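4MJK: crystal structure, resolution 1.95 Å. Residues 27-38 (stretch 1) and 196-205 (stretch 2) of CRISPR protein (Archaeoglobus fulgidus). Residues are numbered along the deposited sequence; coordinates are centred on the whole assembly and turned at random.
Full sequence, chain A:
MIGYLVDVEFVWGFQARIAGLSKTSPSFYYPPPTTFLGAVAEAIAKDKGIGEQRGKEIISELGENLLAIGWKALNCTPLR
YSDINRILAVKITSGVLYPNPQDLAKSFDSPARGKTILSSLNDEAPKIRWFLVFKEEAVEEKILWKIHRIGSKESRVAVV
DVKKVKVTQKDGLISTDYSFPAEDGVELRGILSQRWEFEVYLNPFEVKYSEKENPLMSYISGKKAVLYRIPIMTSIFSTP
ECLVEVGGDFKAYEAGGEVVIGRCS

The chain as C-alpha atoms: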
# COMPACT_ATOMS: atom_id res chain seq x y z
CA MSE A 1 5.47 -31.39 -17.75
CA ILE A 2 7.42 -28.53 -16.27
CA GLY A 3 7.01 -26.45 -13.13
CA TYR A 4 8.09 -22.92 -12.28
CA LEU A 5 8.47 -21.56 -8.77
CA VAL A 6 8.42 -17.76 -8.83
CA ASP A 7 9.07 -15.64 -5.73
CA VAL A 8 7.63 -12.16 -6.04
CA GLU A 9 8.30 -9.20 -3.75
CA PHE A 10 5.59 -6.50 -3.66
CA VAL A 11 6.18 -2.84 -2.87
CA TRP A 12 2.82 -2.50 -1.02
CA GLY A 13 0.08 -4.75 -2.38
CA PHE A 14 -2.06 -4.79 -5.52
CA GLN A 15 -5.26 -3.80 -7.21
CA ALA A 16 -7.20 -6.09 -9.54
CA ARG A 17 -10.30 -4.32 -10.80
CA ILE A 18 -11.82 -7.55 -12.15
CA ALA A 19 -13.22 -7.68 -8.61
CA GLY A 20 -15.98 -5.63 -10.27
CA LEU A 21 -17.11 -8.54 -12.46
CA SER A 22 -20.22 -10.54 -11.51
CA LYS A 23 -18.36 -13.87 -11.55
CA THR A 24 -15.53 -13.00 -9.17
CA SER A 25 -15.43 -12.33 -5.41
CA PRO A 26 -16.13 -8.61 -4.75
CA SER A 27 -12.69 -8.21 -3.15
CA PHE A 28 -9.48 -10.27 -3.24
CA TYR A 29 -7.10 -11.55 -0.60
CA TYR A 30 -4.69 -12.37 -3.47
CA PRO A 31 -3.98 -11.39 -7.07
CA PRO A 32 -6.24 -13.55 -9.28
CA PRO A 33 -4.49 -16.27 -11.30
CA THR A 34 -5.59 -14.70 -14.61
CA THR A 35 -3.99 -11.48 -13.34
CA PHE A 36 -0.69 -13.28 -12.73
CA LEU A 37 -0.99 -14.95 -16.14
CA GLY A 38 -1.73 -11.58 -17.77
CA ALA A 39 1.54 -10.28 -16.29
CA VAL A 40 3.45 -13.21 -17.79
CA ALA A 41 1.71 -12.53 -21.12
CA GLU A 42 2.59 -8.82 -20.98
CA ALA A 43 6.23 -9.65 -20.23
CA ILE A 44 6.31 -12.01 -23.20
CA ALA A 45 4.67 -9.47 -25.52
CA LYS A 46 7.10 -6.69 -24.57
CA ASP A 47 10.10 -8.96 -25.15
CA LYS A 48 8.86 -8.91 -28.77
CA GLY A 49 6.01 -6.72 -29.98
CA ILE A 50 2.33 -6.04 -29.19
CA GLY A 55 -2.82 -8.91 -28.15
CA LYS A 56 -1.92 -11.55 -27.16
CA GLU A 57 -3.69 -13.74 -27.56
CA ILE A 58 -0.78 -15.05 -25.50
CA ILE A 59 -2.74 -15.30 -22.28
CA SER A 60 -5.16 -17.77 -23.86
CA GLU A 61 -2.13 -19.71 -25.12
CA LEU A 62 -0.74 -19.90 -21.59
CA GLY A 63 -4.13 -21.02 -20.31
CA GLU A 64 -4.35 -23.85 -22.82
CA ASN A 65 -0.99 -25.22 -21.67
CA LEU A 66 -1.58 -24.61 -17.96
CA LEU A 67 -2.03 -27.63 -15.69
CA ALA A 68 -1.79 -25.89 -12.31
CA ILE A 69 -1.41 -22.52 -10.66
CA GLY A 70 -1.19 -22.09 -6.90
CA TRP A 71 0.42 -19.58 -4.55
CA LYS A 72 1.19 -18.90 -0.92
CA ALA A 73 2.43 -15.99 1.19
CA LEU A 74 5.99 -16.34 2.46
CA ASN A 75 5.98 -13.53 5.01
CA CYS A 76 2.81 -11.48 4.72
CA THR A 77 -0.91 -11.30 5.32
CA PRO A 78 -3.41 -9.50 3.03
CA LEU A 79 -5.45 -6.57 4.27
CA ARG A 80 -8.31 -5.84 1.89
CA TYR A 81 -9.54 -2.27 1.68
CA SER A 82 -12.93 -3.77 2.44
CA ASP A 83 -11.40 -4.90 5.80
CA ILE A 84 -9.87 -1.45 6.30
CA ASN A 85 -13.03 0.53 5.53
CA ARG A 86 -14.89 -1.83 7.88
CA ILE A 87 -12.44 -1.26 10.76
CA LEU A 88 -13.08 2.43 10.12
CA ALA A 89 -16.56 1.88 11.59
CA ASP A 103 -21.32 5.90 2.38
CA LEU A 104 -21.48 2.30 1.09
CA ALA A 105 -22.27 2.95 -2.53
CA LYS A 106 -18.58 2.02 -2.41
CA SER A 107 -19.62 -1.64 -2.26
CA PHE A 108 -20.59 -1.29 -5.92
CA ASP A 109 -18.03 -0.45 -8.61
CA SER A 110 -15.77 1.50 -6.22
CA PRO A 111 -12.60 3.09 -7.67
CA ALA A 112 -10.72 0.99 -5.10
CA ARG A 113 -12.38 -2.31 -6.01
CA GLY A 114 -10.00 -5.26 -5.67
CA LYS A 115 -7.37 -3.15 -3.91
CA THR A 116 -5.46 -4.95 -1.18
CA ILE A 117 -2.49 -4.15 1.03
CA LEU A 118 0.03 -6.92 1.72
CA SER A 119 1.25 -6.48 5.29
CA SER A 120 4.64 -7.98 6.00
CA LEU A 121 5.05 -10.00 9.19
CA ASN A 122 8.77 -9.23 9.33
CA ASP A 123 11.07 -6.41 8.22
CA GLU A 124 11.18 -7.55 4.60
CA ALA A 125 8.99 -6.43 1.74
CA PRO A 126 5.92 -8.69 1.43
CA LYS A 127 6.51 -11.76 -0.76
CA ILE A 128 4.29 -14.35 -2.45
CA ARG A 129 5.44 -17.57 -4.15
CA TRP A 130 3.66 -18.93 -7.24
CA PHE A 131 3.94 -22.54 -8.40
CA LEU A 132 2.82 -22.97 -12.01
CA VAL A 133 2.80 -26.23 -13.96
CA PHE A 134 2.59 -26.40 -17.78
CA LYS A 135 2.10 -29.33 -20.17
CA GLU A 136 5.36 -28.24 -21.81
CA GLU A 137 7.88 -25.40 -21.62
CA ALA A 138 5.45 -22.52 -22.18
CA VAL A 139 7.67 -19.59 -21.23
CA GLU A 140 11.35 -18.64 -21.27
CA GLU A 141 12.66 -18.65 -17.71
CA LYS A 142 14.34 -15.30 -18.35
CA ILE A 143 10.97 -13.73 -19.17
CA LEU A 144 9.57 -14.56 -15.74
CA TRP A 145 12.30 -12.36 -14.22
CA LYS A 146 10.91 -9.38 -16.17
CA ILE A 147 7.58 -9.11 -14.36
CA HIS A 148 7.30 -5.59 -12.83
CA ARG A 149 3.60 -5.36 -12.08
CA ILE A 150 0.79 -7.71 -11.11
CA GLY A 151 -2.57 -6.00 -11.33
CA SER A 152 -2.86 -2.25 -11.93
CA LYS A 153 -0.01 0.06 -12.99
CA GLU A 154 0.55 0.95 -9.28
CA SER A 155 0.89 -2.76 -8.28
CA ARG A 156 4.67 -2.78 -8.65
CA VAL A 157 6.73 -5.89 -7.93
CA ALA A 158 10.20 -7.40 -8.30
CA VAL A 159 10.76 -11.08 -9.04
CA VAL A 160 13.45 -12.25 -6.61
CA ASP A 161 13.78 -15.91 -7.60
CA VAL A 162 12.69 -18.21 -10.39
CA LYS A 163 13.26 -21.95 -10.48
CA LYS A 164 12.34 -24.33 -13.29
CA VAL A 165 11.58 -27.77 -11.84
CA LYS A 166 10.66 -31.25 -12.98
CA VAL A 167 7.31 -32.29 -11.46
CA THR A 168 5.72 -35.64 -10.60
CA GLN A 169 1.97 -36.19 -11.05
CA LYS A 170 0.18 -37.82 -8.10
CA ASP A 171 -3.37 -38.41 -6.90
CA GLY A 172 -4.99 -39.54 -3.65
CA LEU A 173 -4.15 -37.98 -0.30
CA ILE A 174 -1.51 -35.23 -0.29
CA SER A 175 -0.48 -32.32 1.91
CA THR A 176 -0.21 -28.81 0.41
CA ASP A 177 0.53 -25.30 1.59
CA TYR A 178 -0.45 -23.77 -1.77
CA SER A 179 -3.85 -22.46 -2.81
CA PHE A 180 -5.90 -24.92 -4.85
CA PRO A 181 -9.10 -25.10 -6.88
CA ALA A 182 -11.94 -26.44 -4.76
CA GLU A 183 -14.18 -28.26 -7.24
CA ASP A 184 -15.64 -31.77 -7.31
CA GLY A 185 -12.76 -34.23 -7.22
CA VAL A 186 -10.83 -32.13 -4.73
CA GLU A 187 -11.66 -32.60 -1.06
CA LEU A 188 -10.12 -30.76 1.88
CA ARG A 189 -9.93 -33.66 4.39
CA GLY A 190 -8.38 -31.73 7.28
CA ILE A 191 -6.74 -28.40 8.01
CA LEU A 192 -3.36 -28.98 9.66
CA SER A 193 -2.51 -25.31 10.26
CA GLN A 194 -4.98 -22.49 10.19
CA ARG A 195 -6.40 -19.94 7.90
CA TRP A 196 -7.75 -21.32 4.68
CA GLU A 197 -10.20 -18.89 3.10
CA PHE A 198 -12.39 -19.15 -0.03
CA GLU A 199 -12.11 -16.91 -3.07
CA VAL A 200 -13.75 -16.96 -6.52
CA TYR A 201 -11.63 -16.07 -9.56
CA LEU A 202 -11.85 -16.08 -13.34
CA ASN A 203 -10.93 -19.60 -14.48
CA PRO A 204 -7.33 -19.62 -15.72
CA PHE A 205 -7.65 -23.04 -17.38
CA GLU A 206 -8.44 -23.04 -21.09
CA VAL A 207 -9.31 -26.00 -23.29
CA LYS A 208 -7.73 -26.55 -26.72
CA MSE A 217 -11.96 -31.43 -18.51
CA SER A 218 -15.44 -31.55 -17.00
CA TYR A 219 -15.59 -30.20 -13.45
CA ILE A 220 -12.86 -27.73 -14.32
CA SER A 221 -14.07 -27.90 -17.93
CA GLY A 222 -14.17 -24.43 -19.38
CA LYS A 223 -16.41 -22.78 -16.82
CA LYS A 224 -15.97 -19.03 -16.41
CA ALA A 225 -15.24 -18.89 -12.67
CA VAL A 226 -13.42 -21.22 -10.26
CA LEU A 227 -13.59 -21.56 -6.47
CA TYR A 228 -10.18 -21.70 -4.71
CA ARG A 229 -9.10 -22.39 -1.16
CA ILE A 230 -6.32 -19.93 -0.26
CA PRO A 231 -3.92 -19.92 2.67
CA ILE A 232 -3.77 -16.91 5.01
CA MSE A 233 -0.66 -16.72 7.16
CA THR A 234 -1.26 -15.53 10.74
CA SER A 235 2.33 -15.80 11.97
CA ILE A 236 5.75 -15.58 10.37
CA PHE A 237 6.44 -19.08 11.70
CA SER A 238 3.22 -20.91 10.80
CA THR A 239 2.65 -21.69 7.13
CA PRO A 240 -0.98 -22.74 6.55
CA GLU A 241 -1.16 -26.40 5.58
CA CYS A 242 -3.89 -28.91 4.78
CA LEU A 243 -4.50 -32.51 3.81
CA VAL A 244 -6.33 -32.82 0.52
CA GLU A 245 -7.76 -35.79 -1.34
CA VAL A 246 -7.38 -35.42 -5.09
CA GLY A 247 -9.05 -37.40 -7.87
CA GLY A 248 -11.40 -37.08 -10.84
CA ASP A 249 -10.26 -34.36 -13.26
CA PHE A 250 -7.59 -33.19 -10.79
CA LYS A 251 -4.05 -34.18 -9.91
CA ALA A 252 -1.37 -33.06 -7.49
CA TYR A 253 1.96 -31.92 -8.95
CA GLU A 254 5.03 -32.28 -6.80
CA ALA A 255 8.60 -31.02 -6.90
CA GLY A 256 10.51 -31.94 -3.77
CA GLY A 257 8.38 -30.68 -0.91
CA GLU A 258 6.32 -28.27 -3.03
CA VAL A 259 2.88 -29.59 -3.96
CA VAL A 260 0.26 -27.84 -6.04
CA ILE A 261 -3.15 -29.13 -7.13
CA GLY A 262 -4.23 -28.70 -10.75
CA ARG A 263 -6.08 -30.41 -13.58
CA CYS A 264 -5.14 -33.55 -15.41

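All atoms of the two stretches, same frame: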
# COMPACT_ATOMS: atom_id res chain seq x y z
N SER A 27 -14.01 -8.68 -3.56
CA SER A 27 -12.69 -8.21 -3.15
C SER A 27 -11.75 -9.42 -3.12
O SER A 27 -12.21 -10.57 -3.18
CB SER A 27 -12.75 -7.55 -1.78
OG SER A 27 -13.24 -8.46 -0.82
N PHE A 28 -10.45 -9.18 -3.06
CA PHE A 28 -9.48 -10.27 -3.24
C PHE A 28 -8.44 -10.26 -2.14
O PHE A 28 -7.78 -9.26 -1.91
CB PHE A 28 -8.74 -10.12 -4.57
CG PHE A 28 -9.58 -10.34 -5.79
CD1 PHE A 28 -10.34 -11.49 -5.94
CD2 PHE A 28 -9.60 -9.39 -6.81
CE1 PHE A 28 -11.12 -11.69 -7.07
CE2 PHE A 28 -10.37 -9.58 -7.94
CZ PHE A 28 -11.13 -10.73 -8.08
N TYR A 29 -8.26 -11.40 -1.48
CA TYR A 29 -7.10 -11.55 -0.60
C TYR A 29 -5.81 -11.58 -1.45
O TYR A 29 -4.78 -11.02 -1.07
CB TYR A 29 -7.21 -12.82 0.24
CG TYR A 29 -8.26 -12.77 1.34
CD1 TYR A 29 -8.00 -12.13 2.54
CD2 TYR A 29 -9.49 -13.39 1.17
CE1 TYR A 29 -8.96 -12.09 3.56
CE2 TYR A 29 -10.45 -13.37 2.19
CZ TYR A 29 -10.18 -12.72 3.37
OH TYR A 29 -11.11 -12.68 4.38
N TYR A 30 -5.88 -12.23 -2.63
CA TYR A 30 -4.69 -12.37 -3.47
C TYR A 30 -4.90 -11.97 -4.92
O TYR A 30 -6.02 -11.99 -5.41
CB TYR A 30 -4.20 -13.83 -3.47
CG TYR A 30 -3.66 -14.27 -2.15
CD1 TYR A 30 -2.40 -13.86 -1.72
CD2 TYR A 30 -4.40 -15.11 -1.31
CE1 TYR A 30 -1.90 -14.26 -0.50
CE2 TYR A 30 -3.90 -15.52 -0.09
CZ TYR A 30 -2.64 -15.09 0.31
OH TYR A 30 -2.11 -15.48 1.53
N PRO A 31 -3.82 -11.66 -5.64
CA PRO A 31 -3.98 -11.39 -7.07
C PRO A 31 -4.59 -12.62 -7.76
O PRO A 31 -4.10 -13.73 -7.55
CB PRO A 31 -2.54 -11.20 -7.56
CG PRO A 31 -1.80 -10.75 -6.35
CD PRO A 31 -2.41 -11.54 -5.22
N PRO A 32 -5.64 -12.42 -8.55
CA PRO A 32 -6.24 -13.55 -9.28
C PRO A 32 -5.24 -14.24 -10.20
O PRO A 32 -4.30 -13.60 -10.69
CB PRO A 32 -7.36 -12.90 -10.09
CG PRO A 32 -7.73 -11.66 -9.27
CD PRO A 32 -6.41 -11.16 -8.73
N PRO A 33 -5.42 -15.55 -10.42
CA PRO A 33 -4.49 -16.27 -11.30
C PRO A 33 -4.51 -15.76 -12.76
O PRO A 33 -3.47 -15.81 -13.40
CB PRO A 33 -4.96 -17.74 -11.20
CG PRO A 33 -6.35 -17.68 -10.68
CD PRO A 33 -6.41 -16.44 -9.80
N THR A 34 -5.64 -15.27 -13.27
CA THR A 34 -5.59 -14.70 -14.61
C THR A 34 -4.80 -13.39 -14.62
O THR A 34 -4.25 -12.99 -15.65
CB THR A 34 -6.96 -14.47 -15.25
OG1 THR A 34 -7.80 -13.72 -14.36
CG2 THR A 34 -7.63 -15.82 -15.56
N THR A 35 -4.77 -12.72 -13.46
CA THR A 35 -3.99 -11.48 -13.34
C THR A 35 -2.49 -11.78 -13.39
O THR A 35 -1.73 -11.09 -14.08
CB THR A 35 -4.38 -10.70 -12.06
OG1 THR A 35 -5.77 -10.34 -12.14
CG2 THR A 35 -3.55 -9.42 -11.93
N PHE A 36 -2.07 -12.83 -12.68
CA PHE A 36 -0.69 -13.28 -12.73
C PHE A 36 -0.33 -13.73 -14.14
O PHE A 36 0.74 -13.40 -14.65
CB PHE A 36 -0.45 -14.44 -11.76
CG PHE A 36 0.97 -14.87 -11.71
CD1 PHE A 36 1.86 -14.29 -10.81
CD2 PHE A 36 1.45 -15.83 -12.59
CE1 PHE A 36 3.19 -14.67 -10.78
CE2 PHE A 36 2.78 -16.21 -12.55
CZ PHE A 36 3.65 -15.63 -11.66
N LEU A 37 -1.23 -14.50 -14.76
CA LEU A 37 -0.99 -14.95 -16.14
C LEU A 37 -0.93 -13.78 -17.13
O LEU A 37 -0.15 -13.81 -18.06
CB LEU A 37 -2.05 -15.97 -16.59
CG LEU A 37 -1.92 -17.36 -15.96
CD1 LEU A 37 -3.09 -18.23 -16.34
CD2 LEU A 37 -0.59 -18.04 -16.33
N GLY A 38 -1.76 -12.77 -16.92
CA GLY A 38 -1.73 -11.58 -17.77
C GLY A 38 -0.39 -10.86 -17.67
O GLY A 38 0.08 -10.28 -18.64
N TRP A 196 -7.46 -21.01 6.06
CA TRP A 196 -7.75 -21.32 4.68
C TRP A 196 -9.09 -20.66 4.31
O TRP A 196 -10.16 -21.10 4.74
CB TRP A 196 -7.81 -22.82 4.46
CG TRP A 196 -6.45 -23.43 4.53
CD1 TRP A 196 -5.78 -23.86 5.66
CD2 TRP A 196 -5.55 -23.63 3.43
NE1 TRP A 196 -4.54 -24.35 5.31
CE2 TRP A 196 -4.38 -24.21 3.95
CE3 TRP A 196 -5.64 -23.39 2.05
CZ2 TRP A 196 -3.29 -24.55 3.14
CZ3 TRP A 196 -4.57 -23.73 1.25
CH2 TRP A 196 -3.41 -24.31 1.80
N GLU A 197 -9.01 -19.61 3.52
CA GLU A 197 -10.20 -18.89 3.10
C GLU A 197 -10.72 -19.43 1.76
O GLU A 197 -10.16 -20.39 1.23
CB GLU A 197 -9.89 -17.40 3.01
CG GLU A 197 -10.32 -16.63 4.24
CD GLU A 197 -11.81 -16.30 4.21
OE1 GLU A 197 -12.26 -15.55 5.11
OE2 GLU A 197 -12.52 -16.77 3.29
N PHE A 198 -11.79 -18.83 1.25
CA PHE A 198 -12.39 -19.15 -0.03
C PHE A 198 -12.33 -17.90 -0.90
O PHE A 198 -12.52 -16.78 -0.40
CB PHE A 198 -13.88 -19.51 0.11
CG PHE A 198 -14.16 -20.79 0.86
CD1 PHE A 198 -14.46 -21.95 0.17
CD2 PHE A 198 -14.11 -20.82 2.25
CE1 PHE A 198 -14.72 -23.13 0.86
CE2 PHE A 198 -14.37 -22.00 2.95
CZ PHE A 198 -14.68 -23.15 2.24
N GLU A 199 -12.11 -18.07 -2.19
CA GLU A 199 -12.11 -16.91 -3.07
C GLU A 199 -12.48 -17.37 -4.47
O GLU A 199 -12.05 -18.43 -4.92
CB GLU A 199 -10.73 -16.25 -3.04
CG GLU A 199 -10.63 -14.92 -3.79
CD GLU A 199 -9.74 -13.93 -3.04
OE1 GLU A 199 -10.23 -13.30 -2.09
OE2 GLU A 199 -8.54 -13.83 -3.39
N VAL A 200 -13.32 -16.59 -5.16
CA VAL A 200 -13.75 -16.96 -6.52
C VAL A 200 -13.07 -16.10 -7.56
O VAL A 200 -13.14 -14.87 -7.48
CB VAL A 200 -15.28 -16.84 -6.70
CG1 VAL A 200 -15.68 -17.22 -8.13
CG2 VAL A 200 -16.00 -17.72 -5.66
N TYR A 201 -12.42 -16.75 -8.53
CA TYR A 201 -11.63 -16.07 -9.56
C TYR A 201 -12.16 -16.41 -10.95
O TYR A 201 -12.87 -17.40 -11.12
CB TYR A 201 -10.17 -16.55 -9.52
CG TYR A 201 -9.44 -16.33 -8.21
CD1 TYR A 201 -8.99 -17.42 -7.46
CD2 TYR A 201 -9.18 -15.06 -7.73
CE1 TYR A 201 -8.31 -17.23 -6.27
CE2 TYR A 201 -8.51 -14.85 -6.54
CZ TYR A 201 -8.07 -15.95 -5.81
OH TYR A 201 -7.40 -15.76 -4.61
N LEU A 202 -11.77 -15.63 -11.95
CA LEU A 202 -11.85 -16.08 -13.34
C LEU A 202 -11.01 -17.35 -13.54
O LEU A 202 -9.88 -17.47 -13.05
CB LEU A 202 -11.43 -14.97 -14.32
CG LEU A 202 -12.27 -13.68 -14.30
CD1 LEU A 202 -11.70 -12.62 -15.23
CD2 LEU A 202 -13.74 -13.97 -14.64
N ASN A 203 -11.58 -18.31 -14.27
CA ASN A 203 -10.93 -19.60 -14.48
C ASN A 203 -9.70 -19.44 -15.38
O ASN A 203 -9.80 -18.93 -16.49
CB ASN A 203 -11.95 -20.58 -15.09
CG ASN A 203 -11.40 -21.98 -15.27
OD1 ASN A 203 -10.29 -22.29 -14.87
ND2 ASN A 203 -12.20 -22.84 -15.89
N PRO A 204 -8.51 -19.84 -14.88
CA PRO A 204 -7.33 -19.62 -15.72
C PRO A 204 -7.10 -20.77 -16.71
O PRO A 204 -6.24 -20.68 -17.57
CB PRO A 204 -6.19 -19.59 -14.71
CG PRO A 204 -6.65 -20.54 -13.63
CD PRO A 204 -8.16 -20.36 -13.55
N PHE A 205 -7.86 -21.85 -16.56
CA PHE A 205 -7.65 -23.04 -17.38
C PHE A 205 -8.46 -22.92 -18.67
O PHE A 205 -9.66 -22.68 -18.64
CB PHE A 205 -8.04 -24.30 -16.62
CG PHE A 205 -7.26 -24.49 -15.37
CD1 PHE A 205 -5.89 -24.71 -15.42
CD2 PHE A 205 -7.88 -24.44 -14.14
CE1 PHE A 205 -5.15 -24.88 -14.27
CE2 PHE A 205 -7.14 -24.60 -12.98
CZ PHE A 205 -5.78 -24.82 -13.05
O HOH W 1 -8.54 -15.22 -12.26

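Tyr201 forms the apolar centre of the contact, which buries 632 Å² summed over both stretches. Its CA-to-CB bond points toward stretch 1, and its ring lies against Pro32 and Pro33. Pro33 CD sits over one face of the ring, 3.7 Å from the centroid of the Tyr201 ring, in a CH-pi contact. Pro32 CB packs 3.7 Å from Tyr201 CD2. Proline suits both places: its ring is compact and rigid, and its CH groups pack well on an aromatic surface. Pro32 is at the N-cap position, and its O accepts from Phe36 N; Pro33, in the first turn, has no NH to leave unpaired. Phe28 adds a second aromatic ring, nearly parallel to that of Tyr201 but slid aside. The rings barely overlap, with Phe28 CD1 3.9 Å from Tyr201 CE2.

The apolar packing continues along the helix. Pro204 CB meets Leu37 CD1 at 3.8 Å, an apolar match, and Pro204 CG lies 4.1 Å from Pro33 CB. Thr34 also points toward stretch 2. It suits a mixed site: Thr34 CG2, a methyl, reaches Pro204 CA at 3.8 Å, while Thr34 OG1 lies 2.7 Å from water 1. This water bridges the backbones: it accepts from Thr34 N at 3.1 Å and donates to Leu202 O at 2.7 Å.

At the other end, the buried Glu199 carboxylate meets the loop before the helix. Tyr29 N donates to Glu199 OE1 at 2.8 Å, and Tyr30 N donates to Glu199 OE2 at 3.2 Å. Both bonds are nearly straight. Glutamate suits this buried site because its two oxygens receive two successive backbone NH groups. Tyr201 OH donates to Glu199 OE2 at 2.6 Å, which ties the central ring to this polar cluster.

Farther out, the CA-to-CB bond of Tyr29 points sideways, but the end of its side chain comes nearer to stretch 2. Tyr29 OH lies 3.2 Å from Glu197 OE1 at a partly exposed edge.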